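PDB 6IMV: endo-beta-1,2-glucanase from Talaromyces funiculosus, which hydrolyses internal beta-1,2-glycosidic bonds of beta-1,2-glucans, and is bound here to sophorose. Local coordinates for residues L169-E181 and L191-K203. Residues are numbered along the deposited sequence; the frame is centred on the assembly and turned at random.
With NAG (2-acetamido-2-deoxy-beta-D-glucopyranose), chain F.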
# COMPACT_ATOMS: atom_id res chain seq x y z
N LEU A 169 -2.62 1.00 8.68
CA LEU A 169 -3.96 0.56 9.04
C LEU A 169 -4.74 1.68 9.74
O LEU A 169 -5.93 1.87 9.48
CB LEU A 169 -3.86 -0.68 9.93
CG LEU A 169 -5.18 -1.22 10.49
CD1 LEU A 169 -6.20 -1.48 9.40
CD2 LEU A 169 -4.93 -2.49 11.29
N LEU A 170 -4.08 2.40 10.65
CA LEU A 170 -4.78 3.34 11.52
C LEU A 170 -5.40 4.48 10.71
O LEU A 170 -6.57 4.84 10.94
CB LEU A 170 -3.82 3.84 12.60
CG LEU A 170 -3.54 2.82 13.69
CD1 LEU A 170 -2.32 3.21 14.50
CD2 LEU A 170 -4.76 2.66 14.59
N TRP A 171 -4.66 5.04 9.75
CA TRP A 171 -5.20 6.13 8.92
C TRP A 171 -6.25 5.59 7.94
O TRP A 171 -7.16 6.31 7.55
CB TRP A 171 -4.08 6.92 8.23
CG TRP A 171 -3.28 7.74 9.19
CD1 TRP A 171 -2.02 7.47 9.64
CD2 TRP A 171 -3.70 8.94 9.88
NE1 TRP A 171 -1.62 8.42 10.53
CE2 TRP A 171 -2.63 9.34 10.70
CE3 TRP A 171 -4.86 9.72 9.87
CZ2 TRP A 171 -2.68 10.47 11.50
CZ3 TRP A 171 -4.93 10.83 10.67
CH2 TRP A 171 -3.84 11.21 11.47
N ALA A 172 -6.15 4.30 7.56
CA ALA A 172 -7.17 3.69 6.71
C ALA A 172 -8.50 3.60 7.48
O ALA A 172 -9.56 3.92 6.95
CB ALA A 172 -6.71 2.35 6.20
N VAL A 173 -8.42 3.18 8.75
CA VAL A 173 -9.59 3.06 9.62
C VAL A 173 -10.17 4.45 9.88
O VAL A 173 -11.39 4.62 9.91
CB VAL A 173 -9.25 2.31 10.93
CG1 VAL A 173 -10.34 2.46 11.98
CG2 VAL A 173 -8.98 0.84 10.65
N TYR A 174 -9.30 5.44 10.08
CA TYR A 174 -9.66 6.85 10.25
C TYR A 174 -10.53 7.30 9.07
O TYR A 174 -11.63 7.87 9.26
CB TYR A 174 -8.37 7.66 10.41
CG TYR A 174 -8.49 9.09 10.88
CD1 TYR A 174 -8.39 9.41 12.23
CD2 TYR A 174 -8.57 10.14 9.98
CE1 TYR A 174 -8.42 10.72 12.67
CE2 TYR A 174 -8.61 11.46 10.41
CZ TYR A 174 -8.54 11.75 11.76
OH TYR A 174 -8.57 13.05 12.18
N ALA A 175 -10.08 7.00 7.84
CA ALA A 175 -10.83 7.28 6.60
C ALA A 175 -12.18 6.55 6.59
O ALA A 175 -13.22 7.16 6.26
CB ALA A 175 -10.02 6.88 5.39
N PHE A 176 -12.16 5.26 6.91
CA PHE A 176 -13.35 4.42 6.83
C PHE A 176 -14.44 4.99 7.76
O PHE A 176 -15.61 5.02 7.38
CB PHE A 176 -13.06 2.97 7.21
CG PHE A 176 -14.30 2.13 7.27
CD1 PHE A 176 -14.83 1.57 6.12
CD2 PHE A 176 -14.97 1.94 8.47
CE1 PHE A 176 -15.99 0.82 6.18
CE2 PHE A 176 -16.13 1.19 8.53
CZ PHE A 176 -16.64 0.62 7.38
N ILE A 177 -14.03 5.38 8.96
CA ILE A 177 -14.93 5.94 9.96
C ILE A 177 -15.62 7.17 9.37
O ILE A 177 -16.85 7.28 9.47
CB ILE A 177 -14.19 6.27 11.27
CG1 ILE A 177 -13.86 4.99 12.05
CG2 ILE A 177 -14.96 7.27 12.12
CD1 ILE A 177 -12.73 5.17 13.03
N GLN A 178 -14.83 8.06 8.77
CA GLN A 178 -15.36 9.27 8.16
C GLN A 178 -16.33 8.90 7.03
O GLN A 178 -17.42 9.48 6.93
CB GLN A 178 -14.24 10.17 7.64
CG GLN A 178 -14.73 11.52 7.15
CD GLN A 178 -15.42 12.28 8.26
OE1 GLN A 178 -14.86 12.53 9.32
NE2 GLN A 178 -16.67 12.65 8.03
N ALA A 179 -15.95 7.95 6.17
CA ALA A 179 -16.77 7.54 5.03
C ALA A 179 -18.13 7.02 5.52
O ALA A 179 -19.17 7.38 4.99
CB ALA A 179 -16.06 6.49 4.21
N ALA A 180 -18.10 6.16 6.55
CA ALA A 180 -19.30 5.54 7.10
C ALA A 180 -20.23 6.61 7.69
O ALA A 180 -21.44 6.57 7.46
CB ALA A 180 -18.92 4.52 8.13
N GLU A 181 -19.66 7.57 8.42
CA GLU A 181 -20.44 8.63 9.06
C GLU A 181 -21.01 9.58 8.00
O GLU A 181 -22.14 10.04 8.15
CB GLU A 181 -19.61 9.32 10.15
CG GLU A 181 -19.40 8.42 11.36
CD GLU A 181 -18.40 8.88 12.40
OE1 GLU A 181 -17.83 9.97 12.23
OE2 GLU A 181 -18.20 8.14 13.39
N LEU A 191 -21.54 1.12 13.22
CA LEU A 191 -20.33 0.37 12.85
C LEU A 191 -19.10 1.28 13.01
O LEU A 191 -18.10 0.86 13.58
CB LEU A 191 -20.45 -0.15 11.42
CG LEU A 191 -19.24 -0.90 10.87
CD1 LEU A 191 -18.88 -2.10 11.75
CD2 LEU A 191 -19.48 -1.35 9.43
N ALA A 192 -19.21 2.52 12.51
CA ALA A 192 -18.12 3.50 12.52
C ALA A 192 -17.68 3.79 13.95
O ALA A 192 -16.48 3.92 14.21
CB ALA A 192 -18.55 4.77 11.82
N LYS A 193 -18.64 3.92 14.87
CA LYS A 193 -18.37 4.29 16.26
C LYS A 193 -17.65 3.14 16.98
O LYS A 193 -16.81 3.39 17.83
CB LYS A 193 -19.65 4.72 16.97
CG LYS A 193 -20.11 6.13 16.63
CD LYS A 193 -21.51 6.44 17.09
CE LYS A 193 -21.91 7.87 16.79
NZ LYS A 193 -23.11 8.28 17.56
N LYS A 194 -17.97 1.90 16.62
CA LYS A 194 -17.27 0.73 17.17
C LYS A 194 -15.81 0.72 16.68
O LYS A 194 -14.91 0.43 17.44
CB LYS A 194 -18.00 -0.56 16.79
CG LYS A 194 -19.41 -0.70 17.34
CD LYS A 194 -20.14 -1.88 16.76
CE LYS A 194 -21.60 -1.91 17.11
NZ LYS A 194 -22.22 -3.18 16.66
N TRP A 195 -15.61 1.07 15.40
CA TRP A 195 -14.26 1.19 14.84
C TRP A 195 -13.52 2.36 15.49
O TRP A 195 -12.31 2.25 15.73
CB TRP A 195 -14.28 1.30 13.31
CG TRP A 195 -14.27 -0.05 12.65
CD1 TRP A 195 -15.33 -0.70 12.09
CD2 TRP A 195 -13.15 -0.95 12.55
NE1 TRP A 195 -14.95 -1.93 11.64
CE2 TRP A 195 -13.62 -2.12 11.91
CE3 TRP A 195 -11.81 -0.90 12.95
CZ2 TRP A 195 -12.79 -3.21 11.64
CZ3 TRP A 195 -10.99 -1.98 12.68
CH2 TRP A 195 -11.47 -3.12 12.03
N GLN A 196 -14.24 3.45 15.81
CA GLN A 196 -13.65 4.61 16.48
C GLN A 196 -13.09 4.17 17.85
O GLN A 196 -11.98 4.55 18.23
CB GLN A 196 -14.66 5.76 16.58
CG GLN A 196 -14.12 7.02 17.27
CD GLN A 196 -13.30 7.93 16.38
OE1 GLN A 196 -13.73 8.32 15.29
NE2 GLN A 196 -12.12 8.30 16.86
N THR A 197 -13.85 3.33 18.56
CA THR A 197 -13.44 2.78 19.86
C THR A 197 -12.14 1.98 19.71
O THR A 197 -11.21 2.13 20.53
CB THR A 197 -14.56 1.95 20.48
OG1 THR A 197 -15.64 2.86 20.65
CG2 THR A 197 -14.20 1.32 21.81
N TRP A 198 -12.08 1.10 18.70
CA TRP A 198 -10.87 0.31 18.45
C TRP A 198 -9.69 1.26 18.19
O TRP A 198 -8.64 1.15 18.79
CB TRP A 198 -11.07 -0.69 17.29
CG TRP A 198 -9.80 -1.40 16.93
CD1 TRP A 198 -9.30 -2.53 17.51
CD2 TRP A 198 -8.82 -0.97 15.97
NE1 TRP A 198 -8.07 -2.82 16.99
CE2 TRP A 198 -7.76 -1.90 16.03
CE3 TRP A 198 -8.73 0.10 15.07
CZ2 TRP A 198 -6.63 -1.79 15.22
CZ3 TRP A 198 -7.62 0.20 14.26
CH2 TRP A 198 -6.58 -0.72 14.35
N MET A 199 -9.90 2.21 17.27
CA MET A 199 -8.86 3.13 16.82
C MET A 199 -8.38 3.98 18.00
O MET A 199 -7.17 4.22 18.15
CB MET A 199 -9.41 4.03 15.72
CG MET A 199 -8.36 4.85 15.02
SD MET A 199 -9.07 5.84 13.69
CE MET A 199 -10.00 7.04 14.64
N ASP A 200 -9.32 4.43 18.83
CA ASP A 200 -9.02 5.32 19.95
C ASP A 200 -8.16 4.58 20.99
O ASP A 200 -7.32 5.20 21.65
CB ASP A 200 -10.29 5.89 20.60
CG ASP A 200 -10.95 6.99 19.79
OD1 ASP A 200 -10.30 7.53 18.88
OD2 ASP A 200 -12.13 7.30 20.07
N TYR A 201 -8.37 3.27 21.14
CA TYR A 201 -7.62 2.51 22.13
C TYR A 201 -6.12 2.53 21.79
O TYR A 201 -5.27 2.64 22.71
CB TYR A 201 -8.17 1.09 22.26
CG TYR A 201 -7.38 0.23 23.21
CD1 TYR A 201 -7.34 0.53 24.57
CD2 TYR A 201 -6.63 -0.84 22.76
CE1 TYR A 201 -6.59 -0.23 25.45
CE2 TYR A 201 -5.90 -1.62 23.63
CZ TYR A 201 -5.87 -1.31 24.98
OH TYR A 201 -5.12 -2.07 25.82
N THR A 202 -5.77 2.44 20.50
CA THR A 202 -4.35 2.46 20.08
C THR A 202 -3.67 3.78 20.49
O THR A 202 -2.46 3.81 20.69
CB THR A 202 -4.17 2.25 18.57
OG1 THR A 202 -4.68 3.39 17.86
CG2 THR A 202 -4.82 0.98 18.09
N LYS A 203 -4.44 4.87 20.56
CA LYS A 203 -3.89 6.19 20.93
C LYS A 203 -3.32 6.13 22.35
O LYS A 203 -2.26 6.74 22.63
CB LYS A 203 -4.97 7.28 20.83
CG LYS A 203 -5.64 7.43 19.47
CD LYS A 203 -6.69 8.53 19.45
CE LYS A 203 -7.27 8.78 18.08
NZ LYS A 203 -8.57 9.48 18.17
C1 NAG F . -8.27 -4.53 24.49
C2 NAG F . -9.48 -3.65 24.68
C3 NAG F . -9.31 -2.81 25.93
C4 NAG F . -9.01 -3.69 27.14
C5 NAG F . -7.82 -4.57 26.79
C6 NAG F . -7.41 -5.50 27.93
C7 NAG F . -10.73 -2.64 22.83
C8 NAG F . -10.63 -1.70 21.66
N2 NAG F . -9.62 -2.81 23.52
O3 NAG F . -10.48 -2.05 26.13
O4 NAG F . -8.68 -2.87 28.28
O5 NAG F . -8.18 -5.33 25.65
O6 NAG F . -8.17 -6.71 27.78
O7 NAG F . -11.78 -3.19 23.10
O HOH W 1 -16.40 8.58 15.20
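Ile-177 and Met-199 interlock as knobs into holes between antiparallel helices whose axes run at 156° and approach to 8.9 Å. Ile-177 sits among Ala-192, Trp-195, Gln-196 and Met-199; its CD1 lies 3.7 Å from CE of Met-199. The return knob enters among Leu-170, Val-173, Tyr-174 and Ile-177. With CG anti to the backbone N (chi1 -170°), Met-199 runs across the interface, and its SD stands at the edge of the Tyr-174 ring, 5.2 Å from the centroid, a Met-aromatic contact. Phe-176 turns its edge to the face of Trp-195 (planes at 70°), while Val-173 divides its methyls, CG1 3.8 Å from Trp-195 CE3 and CG2 3.9 Å from Trp-198 CZ3. The backbones come nearest at Ala-192, whose CA is 4.8 Å from CA of Ile-177; its CB also meets CB of Ala-180.

The polar margin is looser: no direct hydrogen bond crosses, and one water donates to both Glu-181 OE2 and Gln-196 OE1. Beyond the interface, the acetamide N2 of an N-acetylglucosamine lies over one face of Tyr-201, 3.7 Å from CD2; an alanine here would probably leave this glycan without its aromatic platform and freer to move. Helix 112-133 packs against Phe-176 and Trp-195, and helix 448-457 against Tyr-174. Consecutive in the chain, antiparallel and joined by a short turn, helices 163-182 and 186-210 form a helical hairpin, consistent with an (alpha/alpha)6-barrel.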